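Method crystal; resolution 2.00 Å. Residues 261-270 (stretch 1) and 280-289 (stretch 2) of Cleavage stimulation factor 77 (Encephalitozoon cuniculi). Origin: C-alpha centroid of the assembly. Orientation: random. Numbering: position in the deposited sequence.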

ATOM      1  N   VAL B 261     -13.206 -31.843  15.248  1.00 25.18           N
ATOM      2  CA  VAL B 261     -13.096 -31.405  13.850  1.00 25.62           C
ATOM      3  C   VAL B 261     -11.672 -31.064  13.437  1.00 25.02           C
ATOM      4  O   VAL B 261     -11.253 -31.340  12.304  1.00 23.55           O
ATOM      5  CB  VAL B 261     -14.175 -30.309  13.442  1.00 27.77           C
ATOM      6  CG1 VAL B 261     -15.592 -30.783  13.892  1.00 25.12           C
ATOM      7  CG2 VAL B 261     -13.827 -28.930  13.974  1.00 24.73           C
ATOM      8  N   TYR B 262     -10.909 -30.526  14.373  1.00 25.50           N
ATOM      9  CA  TYR B 262      -9.553 -30.117  14.100  1.00 26.32           C
ATOM     10  C   TYR B 262      -8.675 -31.318  13.774  1.00 28.04           C
ATOM     11  O   TYR B 262      -7.976 -31.303  12.745  1.00 29.05           O
ATOM     12  CB  TYR B 262      -9.022 -29.306  15.268  1.00 25.65           C
ATOM     13  CG  TYR B 262      -9.957 -28.147  15.613  1.00 22.16           C
ATOM     14  CD1 TYR B 262     -10.151 -27.102  14.707  1.00 17.58           C
ATOM     15  CD2 TYR B 262     -10.633 -28.098  16.840  1.00 18.60           C
ATOM     16  CE1 TYR B 262     -11.041 -26.041  14.997  1.00 21.10           C
ATOM     17  CE2 TYR B 262     -11.510 -27.031  17.156  1.00 16.92           C
ATOM     18  CZ  TYR B 262     -11.683 -26.020  16.225  1.00 22.14           C
ATOM     19  OH  TYR B 262     -12.498 -24.983  16.494  1.00 23.64           O
ATOM     20  N   GLY B 263      -8.745 -32.369  14.608  1.00 29.69           N
ATOM     21  CA  GLY B 263      -7.960 -33.594  14.369  1.00 29.88           C
ATOM     22  C   GLY B 263      -8.457 -34.310  13.138  1.00 30.23           C
ATOM     23  O   GLY B 263      -7.661 -34.812  12.351  1.00 30.02           O
ATOM     24  N   ASP B 264      -9.778 -34.413  12.989  1.00 31.32           N
ATOM     25  CA  ASP B 264     -10.372 -35.143  11.854  1.00 32.77           C
ATOM     26  C   ASP B 264      -9.982 -34.528  10.511  1.00 33.50           C
ATOM     27  O   ASP B 264      -9.643 -35.236   9.563  1.00 34.19           O
ATOM     28  CB  ASP B 264     -11.909 -35.197  11.944  1.00 32.38           C
ATOM     29  CG  ASP B 264     -12.427 -36.129  13.059  1.00 35.63           C
ATOM     30  OD1 ASP B 264     -11.627 -36.784  13.814  1.00 36.33           O
ATOM     31  OD2 ASP B 264     -13.672 -36.169  13.176  1.00 38.32           O
ATOM     32  N   LEU B 265     -10.081 -33.205  10.423  1.00 32.93           N
ATOM     33  CA  LEU B 265      -9.653 -32.478   9.215  1.00 33.05           C
ATOM     34  C   LEU B 265      -8.144 -32.493   8.957  1.00 32.65           C
ATOM     35  O   LEU B 265      -7.708 -32.410   7.825  1.00 33.30           O
ATOM     36  CB  LEU B 265     -10.194 -31.041   9.238  1.00 32.02           C
ATOM     37  CG  LEU B 265     -11.236 -30.790   8.142  1.00 33.04           C
ATOM     38  CD1 LEU B 265     -12.150 -31.977   7.968  1.00 29.09           C
ATOM     39  CD2 LEU B 265     -12.010 -29.505   8.391  1.00 31.44           C
ATOM     40  N   LYS B 266      -7.356 -32.570  10.003  1.00 32.79           N
ATOM     41  CA  LYS B 266      -5.938 -32.741   9.844  1.00 35.94           C
ATOM     42  C   LYS B 266      -5.662 -34.070   9.148  1.00 36.15           C
ATOM     43  O   LYS B 266      -5.060 -34.088   8.095  1.00 35.36           O
ATOM     44  CB  LYS B 266      -5.200 -32.642  11.186  1.00 35.17           C
ATOM     45  CG  LYS B 266      -3.738 -33.109  11.117  1.00 38.10           C
ATOM     46  CD  LYS B 266      -3.087 -33.241  12.519  1.00 38.99           C
ATOM     47  CE  LYS B 266      -3.601 -34.443  13.345  1.00 42.18           C
ATOM     48  NZ  LYS B 266      -2.997 -34.338  14.722  1.00 44.80           N
ATOM     49  N   ARG B 267      -6.187 -35.165   9.708  1.00 38.53           N
ATOM     50  CA  ARG B 267      -6.032 -36.512   9.116  1.00 39.10           C
ATOM     51  C   ARG B 267      -6.464 -36.586   7.643  1.00 40.00           C
ATOM     52  O   ARG B 267      -5.782 -37.241   6.841  1.00 40.64           O
ATOM     53  CB  ARG B 267      -6.767 -37.560   9.950  1.00 39.24           C
ATOM     54  CG  ARG B 267      -6.219 -37.668  11.359  1.00 38.74           C
ATOM     55  CD  ARG B 267      -6.853 -38.786  12.160  1.00 39.42           C
ATOM     56  NE  ARG B 267      -8.090 -38.349  12.808  1.00 38.12           N
ATOM     57  CZ  ARG B 267      -8.137 -37.675  13.954  1.00 36.41           C
ATOM     58  NH1 ARG B 267      -7.016 -37.361  14.608  1.00 32.23           N
ATOM     59  NH2 ARG B 267      -9.326 -37.328  14.447  1.00 37.46           N
ATOM     60  N   LYS B 268      -7.565 -35.899   7.301  1.00 40.55           N
ATOM     61  CA  LYS B 268      -8.145 -35.877   5.941  1.00 41.35           C
ATOM     62  C   LYS B 268      -7.193 -35.221   4.958  1.00 41.47           C
ATOM     63  O   LYS B 268      -6.791 -35.845   3.984  1.00 42.28           O
ATOM     64  CB  LYS B 268      -9.540 -35.234   5.917  1.00 41.59           C
ATOM     65  CG  LYS B 268      -9.873 -34.393   4.658  1.00 43.51           C
ATOM     66  CD  LYS B 268     -11.299 -33.785   4.698  1.00 42.45           C
ATOM     67  CE  LYS B 268     -11.526 -32.654   3.668  1.00 45.16           C
ATOM     68  NZ  LYS B 268     -11.407 -32.991   2.184  1.00 44.78           N
ATOM     69  N   TYR B 269      -6.794 -33.980   5.233  1.00 40.77           N
ATOM     70  CA  TYR B 269      -5.776 -33.305   4.432  1.00 39.77           C
ATOM     71  C   TYR B 269      -4.409 -34.000   4.465  1.00 40.88           C
ATOM     72  O   TYR B 269      -3.556 -33.740   3.599  1.00 41.31           O
ATOM     73  CB  TYR B 269      -5.672 -31.836   4.835  1.00 37.21           C
ATOM     74  CG  TYR B 269      -6.913 -31.050   4.440  1.00 35.70           C
ATOM     75  CD1 TYR B 269      -7.207 -30.822   3.102  1.00 30.35           C
ATOM     76  CD2 TYR B 269      -7.812 -30.551   5.403  1.00 33.31           C
ATOM     77  CE1 TYR B 269      -8.321 -30.108   2.735  1.00 32.70           C
ATOM     78  CE2 TYR B 269      -8.955 -29.835   5.016  1.00 30.15           C
ATOM     79  CZ  TYR B 269      -9.192 -29.627   3.678  1.00 30.93           C
ATOM     80  OH  TYR B 269     -10.290 -28.933   3.236  1.00 35.07           O
ATOM     81  N   SER B 270      -4.232 -34.860   5.474  1.00 41.83           N
ATOM     82  CA  SER B 270      -3.098 -35.804   5.702  1.00 42.88           C
ATOM     83  C   SER B 270      -1.962 -35.265   6.537  1.00 43.25           C
ATOM     84  O   SER B 270      -2.012 -35.396   7.755  1.00 43.90           O
ATOM     85  CB  SER B 270      -2.617 -36.565   4.454  1.00 43.44           C
ATOM     86  OG  SER B 270      -3.335 -37.795   4.314  1.00 44.85           O
ATOM     87  N   VAL B 280       1.230 -30.103  -0.050  1.00 50.54           N
ATOM     88  CA  VAL B 280       0.215 -29.624  -0.997  1.00 48.89           C
ATOM     89  C   VAL B 280      -0.928 -28.929  -0.236  1.00 47.43           C
ATOM     90  O   VAL B 280      -1.424 -27.890  -0.692  1.00 47.93           O
ATOM     91  CB  VAL B 280      -0.264 -30.764  -1.990  1.00 49.01           C
ATOM     92  CG1 VAL B 280      -1.747 -30.669  -2.309  1.00 49.04           C
ATOM     93  CG2 VAL B 280       0.579 -30.752  -3.276  1.00 49.32           C
ATOM     94  N   PHE B 281      -1.280 -29.473   0.940  1.00 45.15           N
ATOM     95  CA  PHE B 281      -2.310 -28.924   1.823  1.00 42.67           C
ATOM     96  C   PHE B 281      -1.735 -28.254   3.084  1.00 40.37           C
ATOM     97  O   PHE B 281      -2.430 -28.162   4.093  1.00 39.24           O
ATOM     98  CB  PHE B 281      -3.285 -30.015   2.259  1.00 44.28           C
ATOM     99  CG  PHE B 281      -4.182 -30.512   1.164  1.00 45.50           C
ATOM    100  CD1 PHE B 281      -3.880 -31.691   0.481  1.00 49.39           C
ATOM    101  CD2 PHE B 281      -5.336 -29.819   0.820  1.00 47.61           C
ATOM    102  CE1 PHE B 281      -4.711 -32.170  -0.541  1.00 48.61           C
ATOM    103  CE2 PHE B 281      -6.182 -30.287  -0.204  1.00 48.96           C
ATOM    104  CZ  PHE B 281      -5.863 -31.474  -0.885  1.00 48.22           C
ATOM    105  N   SER B 282      -0.488 -27.776   3.009  1.00 37.80           N
ATOM    106  CA  SER B 282       0.189 -27.073   4.114  1.00 36.12           C
ATOM    107  C   SER B 282      -0.654 -25.953   4.723  1.00 33.26           C
ATOM    108  O   SER B 282      -0.669 -25.767   5.925  1.00 31.29           O
ATOM    109  CB  SER B 282       1.533 -26.501   3.638  1.00 36.86           C
ATOM    110  OG  SER B 282       1.329 -25.612   2.537  1.00 40.29           O
ATOM    111  N   LYS B 283      -1.393 -25.251   3.879  1.00 32.19           N
ATOM    112  CA  LYS B 283      -2.110 -24.060   4.284  1.00 32.66           C
ATOM    113  C   LYS B 283      -3.336 -24.394   5.172  1.00 31.55           C
ATOM    114  O   LYS B 283      -3.603 -23.739   6.166  1.00 30.31           O
ATOM    115  CB  LYS B 283      -2.479 -23.256   3.032  1.00 32.17           C
ATOM    116  CG  LYS B 283      -1.214 -22.676   2.349  1.00 35.46           C
ATOM    117  CD  LYS B 283      -1.471 -21.662   1.215  1.00 34.62           C
ATOM    118  CE  LYS B 283      -2.589 -20.662   1.574  1.00 38.33           C
ATOM    119  NZ  LYS B 283      -2.258 -19.300   1.113  1.00 36.10           N
ATOM    120  N   GLU B 284      -4.061 -25.421   4.756  1.00 29.96           N
ATOM    121  CA  GLU B 284      -5.132 -26.054   5.528  1.00 29.55           C
ATOM    122  C   GLU B 284      -4.633 -26.451   6.907  1.00 27.41           C
ATOM    123  O   GLU B 284      -5.215 -26.076   7.924  1.00 26.10           O
ATOM    124  CB  GLU B 284      -5.486 -27.310   4.777  1.00 29.58           C
ATOM    125  CG  GLU B 284      -5.282 -27.143   3.300  1.00 32.66           C
ATOM    126  CD  GLU B 284      -6.409 -26.402   2.713  1.00 35.37           C
ATOM    127  OE1 GLU B 284      -7.483 -26.452   3.363  1.00 38.74           O
ATOM    128  OE2 GLU B 284      -6.244 -25.785   1.639  1.00 32.75           O
ATOM    129  N   LEU B 285      -3.519 -27.166   6.918  1.00 25.81           N
ATOM    130  CA  LEU B 285      -2.971 -27.720   8.144  1.00 25.56           C
ATOM    131  C   LEU B 285      -2.528 -26.635   9.121  1.00 25.60           C
ATOM    132  O   LEU B 285      -2.772 -26.765  10.332  1.00 25.88           O
ATOM    133  CB  LEU B 285      -1.880 -28.795   7.855  1.00 25.86           C
ATOM    134  CG  LEU B 285      -2.391 -30.041   7.028  1.00 25.66           C
ATOM    135  CD1 LEU B 285      -1.209 -30.874   6.455  1.00 26.18           C
ATOM    136  CD2 LEU B 285      -3.380 -30.949   7.800  1.00 27.31           C
ATOM    137  N   ASP B 286      -1.891 -25.577   8.616  1.00 24.51           N
ATOM    138  CA  ASP B 286      -1.523 -24.438   9.457  1.00 25.17           C
ATOM    139  C   ASP B 286      -2.785 -23.707   9.873  1.00 24.79           C
ATOM    140  O   ASP B 286      -2.881 -23.356  11.011  1.00 24.74           O
ATOM    141  CB  ASP B 286      -0.582 -23.474   8.749  1.00 25.73           C
ATOM    142  CG  ASP B 286       0.872 -23.989   8.669  1.00 27.38           C
ATOM    143  OD1 ASP B 286       1.301 -24.833   9.505  1.00 24.23           O
ATOM    144  OD2 ASP B 286       1.596 -23.491   7.765  1.00 30.62           O
ATOM    145  N   LEU B 287      -3.754 -23.489   8.962  1.00 25.81           N
ATOM    146  CA  LEU B 287      -4.997 -22.838   9.397  1.00 26.39           C
ATOM    147  C   LEU B 287      -5.835 -23.662  10.375  1.00 25.64           C
ATOM    148  O   LEU B 287      -6.582 -23.092  11.186  1.00 26.20           O
ATOM    149  CB  LEU B 287      -5.840 -22.312   8.237  1.00 27.22           C
ATOM    150  CG  LEU B 287      -6.632 -21.006   8.489  1.00 27.40           C
ATOM    151  CD1 LEU B 287      -5.842 -19.797   9.065  1.00 27.33           C
ATOM    152  CD2 LEU B 287      -7.285 -20.612   7.221  1.00 28.41           C
ATOM    153  N   LEU B 288      -5.697 -24.992  10.339  1.00 24.93           N
ATOM    154  CA  LEU B 288      -6.372 -25.841  11.315  1.00 25.17           C
ATOM    155  C   LEU B 288      -5.744 -25.694  12.691  1.00 24.64           C
ATOM    156  O   LEU B 288      -6.454 -25.583  13.685  1.00 24.14           O
ATOM    157  CB  LEU B 288      -6.297 -27.331  10.901  1.00 26.64           C
ATOM    158  CG  LEU B 288      -7.217 -27.737   9.775  1.00 25.87           C
ATOM    159  CD1 LEU B 288      -6.779 -29.117   9.300  1.00 29.21           C
ATOM    160  CD2 LEU B 288      -8.638 -27.667  10.291  1.00 28.29           C
ATOM    161  N   ARG B 289      -4.414 -25.696  12.733  1.00 23.99           N
ATOM    162  CA  ARG B 289      -3.676 -25.557  13.973  1.00 24.27           C
ATOM    163  C   ARG B 289      -3.961 -24.276  14.697  1.00 23.30           C
ATOM    164  O   ARG B 289      -4.245 -24.265  15.895  1.00 23.98           O
ATOM    165  CB  ARG B 289      -2.187 -25.624  13.688  1.00 24.70           C
ATOM    166  CG  ARG B 289      -1.707 -27.009  13.371  1.00 28.73           C
ATOM    167  CD  ARG B 289      -0.260 -26.975  12.933  1.00 35.32           C
ATOM    168  NE  ARG B 289      -0.053 -27.660  11.660  1.00 40.97           N
ATOM    169  CZ  ARG B 289       0.783 -28.679  11.459  1.00 44.86           C
ATOM    170  NH1 ARG B 289       1.507 -29.163  12.457  1.00 45.44           N
ATOM    171  NH2 ARG B 289       0.893 -29.220  10.247  1.00 45.85           N
TER

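The helices 261-269 and 282-289 run nearly antiparallel, their axes at 168° and 9.7 Å apart at closest approach, and no hydrogen bond crosses between them. The fit therefore rests on shape, and 458 Å² is buried between the two stretches, both sides summed.

The clearest bump is Leu 288. Its CA-to-CB bond points toward the opposing helix, and its side chain enters a hollow bounded by Tyr 262, Leu 265, Lys 266 and Tyr 269. The depth of insertion is evident from backbone contacts: Leu 288 CD1 lies 3.6 Å from Lys 266 N and 3.7 Å from Leu 265 C, while Leu 288 CD2 is 3.9 Å from Leu 265 CB.

Tyr 269, one wall of that hollow, also points its CA-to-CB bond toward the other stretch and has the largest covered area, 116 Å². Glu 284 CB sits over its ring face, 4.0 Å from the centroid and 12° off the normal, a CH-pi arrangement. Phe 281 meets the same ring obliquely, with planes at 46° and centroids 5.0 Å apart; the Tyr 269 CD1 to Phe 281 CD2 distance, 3.1 Å, is notably tight for two carbons.

Leu 285 starts sideways, but its end comes nearer, placing CD2 3.6 Å from Lys 266 O and 3.9 Å from Tyr 269 CB. Lys 266 contributes backbone and proximal methylenes to the packing, its CG lying 4.0 Å from Leu 285 CD2 and its CB 4.3 Å from Leu 288 CD1, while its end leads away.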